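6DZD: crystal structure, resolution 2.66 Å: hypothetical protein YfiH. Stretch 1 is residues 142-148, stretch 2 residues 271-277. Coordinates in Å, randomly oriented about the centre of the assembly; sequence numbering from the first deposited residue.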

# COMPACT_ATOMS: atom_id res chain seq x y z
N ARG A 142 15.91 -14.38 0.37
CA ARG A 142 16.28 -13.83 -0.94
C ARG A 142 16.59 -12.33 -0.89
O ARG A 142 17.11 -11.80 -1.88
CB ARG A 142 15.15 -14.07 -1.96
CG ARG A 142 14.82 -15.53 -2.28
CD ARG A 142 15.83 -16.18 -3.20
NE ARG A 142 16.98 -16.67 -2.44
CZ ARG A 142 18.24 -16.29 -2.68
NH1 ARG A 142 18.47 -15.42 -3.66
NH2 ARG A 142 19.25 -16.75 -1.95
N SER A 143 16.29 -11.67 0.23
CA SER A 143 16.47 -10.23 0.42
C SER A 143 15.69 -9.44 -0.62
O SER A 143 16.24 -8.62 -1.37
CB SER A 143 17.95 -9.85 0.42
OG SER A 143 18.48 -10.17 1.68
N LEU A 144 14.39 -9.70 -0.64
CA LEU A 144 13.44 -9.02 -1.50
C LEU A 144 12.48 -8.21 -0.66
O LEU A 144 11.98 -8.68 0.37
CB LEU A 144 12.65 -10.01 -2.35
CG LEU A 144 13.37 -10.73 -3.48
CD1 LEU A 144 12.49 -11.87 -4.00
CD2 LEU A 144 13.74 -9.77 -4.61
N VAL A 145 12.22 -6.99 -1.11
CA VAL A 145 11.21 -6.15 -0.50
C VAL A 145 10.23 -5.77 -1.61
O VAL A 145 10.61 -5.60 -2.77
CB VAL A 145 11.82 -4.90 0.18
CG1 VAL A 145 12.65 -5.30 1.37
CG2 VAL A 145 12.67 -4.09 -0.79
N GLY A 146 8.95 -5.67 -1.25
CA GLY A 146 7.95 -5.32 -2.23
C GLY A 146 6.77 -4.61 -1.60
O GLY A 146 6.53 -4.71 -0.39
N ILE A 147 6.04 -3.87 -2.43
CA ILE A 147 4.79 -3.24 -2.00
C ILE A 147 3.79 -3.29 -3.14
O ILE A 147 4.15 -3.17 -4.31
CB ILE A 147 4.98 -1.78 -1.52
CG1 ILE A 147 5.67 -0.92 -2.59
CG2 ILE A 147 5.73 -1.71 -0.15
CD1 ILE A 147 5.76 0.54 -2.21
N ALA A 148 2.52 -3.45 -2.77
CA ALA A 148 1.44 -3.48 -3.73
C ALA A 148 0.25 -2.65 -3.24
O ALA A 148 -0.08 -2.63 -2.04
CB ALA A 148 1.02 -4.92 -4.01
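Stretch 2, residues 271-277: MSFIGLK

Residues 144-148 of the first stretch form a β-strand that continues beyond it, preceded by loop or turn residues, of which Ser 143 adopts positive backbone angles (phi/psi 59/57°). The second stretch is likewise extended, with residues 271-276 belonging to a strand that begins earlier in the chain. The two strands run nearly antiparallel, their N-to-C directions differing by 167°, and their axes approach to 6.5 Å. The nearest CA atoms are those of Val 145 and Gly 275, 6.4 Å apart. No hydrogen bond links the two stretches directly; every close contact between them involves a side chain, and the contact buries 402 Å² summed over both sides.

The alternation of an extended chain directs Val 145 and Ile 147 toward the second stretch, while Leu 144 and Ala 148 point away; in return Ser 272, Ile 274 and Leu 276 point toward the first stretch and Phe 273 away. Ile 274, with both chi angles in t, packs against both inward-facing residues of the first strand: its CD1 lies 3.5 Å from Val 145 CB, and its CG2 lies 3.5 Å from Ile 147 CG2. The same CG2 approaches the backbone at Gly 146 O, at 4.0 Å. Farther along the second stretch, Leu 276 CD1 sits 3.7 Å from Val 145 CG2 and 3.6 Å from Ser 143 O, extending the contact to the backbone just before the first strand. Val 145 CG2 also comes within 4.2 Å of Gly 275 CA.

At the other end, Ile 147 CD1 rests 3.8 Å from Ser 272 OG. A water bridges the stretches here, donating to Ala 148 O at 2.6 Å and accepting from Ser 272 OG at 3.3 Å, which adds a polar link beside the apolar packing.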

# COMPACT_ATOMS: atom_id res chain seq x y z
N MET A 271 1.53 7.58 1.87
CA MET A 271 2.30 6.67 1.03
C MET A 271 2.90 5.55 1.87
O MET A 271 3.24 5.74 3.04
CB MET A 271 3.39 7.40 0.24
CG MET A 271 4.50 7.93 1.07
SD MET A 271 5.69 8.78 0.07
CE MET A 271 7.11 8.90 1.14
N SER A 272 2.95 4.35 1.28
CA SER A 272 3.76 3.28 1.83
C SER A 272 5.12 3.28 1.14
O SER A 272 5.25 3.68 -0.02
CB SER A 272 3.06 1.92 1.68
OG SER A 272 3.05 1.47 0.34
N PHE A 273 6.14 2.86 1.87
CA PHE A 273 7.51 2.86 1.36
C PHE A 273 8.25 1.66 1.93
O PHE A 273 8.01 1.24 3.06
CB PHE A 273 8.24 4.15 1.73
CG PHE A 273 8.23 4.43 3.19
CD1 PHE A 273 9.20 3.88 4.01
CD2 PHE A 273 7.22 5.17 3.74
CE1 PHE A 273 9.18 4.11 5.35
CE2 PHE A 273 7.18 5.41 5.09
CZ PHE A 273 8.16 4.89 5.90
N ILE A 274 9.17 1.12 1.14
CA ILE A 274 10.03 0.04 1.61
C ILE A 274 11.32 0.08 0.81
O ILE A 274 11.35 0.53 -0.34
CB ILE A 274 9.32 -1.34 1.50
CG1 ILE A 274 10.02 -2.37 2.38
CG2 ILE A 274 9.24 -1.80 0.03
CD1 ILE A 274 9.35 -3.72 2.41
N GLY A 275 12.41 -0.34 1.45
CA GLY A 275 13.70 -0.38 0.79
C GLY A 275 14.73 -1.04 1.67
O GLY A 275 14.57 -1.14 2.89
N LEU A 276 15.81 -1.49 1.03
CA LEU A 276 16.95 -2.10 1.69
C LEU A 276 18.10 -1.11 1.67
O LEU A 276 18.28 -0.38 0.69
CB LEU A 276 17.36 -3.40 0.99
CG LEU A 276 16.29 -4.50 0.92
CD1 LEU A 276 16.21 -5.11 -0.48
CD2 LEU A 276 16.57 -5.58 1.95
N LYS A 277 18.87 -1.04 2.76
CA LYS A 277 20.00 -0.11 2.79
C LYS A 277 21.35 -0.81 2.87
O LYS A 277 21.63 -1.54 3.83
CB LYS A 277 19.85 0.89 3.94
CG LYS A 277 19.10 2.15 3.49
CD LYS A 277 19.45 3.41 4.30
CE LYS A 277 18.24 3.87 5.13
NZ LYS A 277 18.59 4.58 6.40
O HOH W 1 1.32 -1.18 -0.42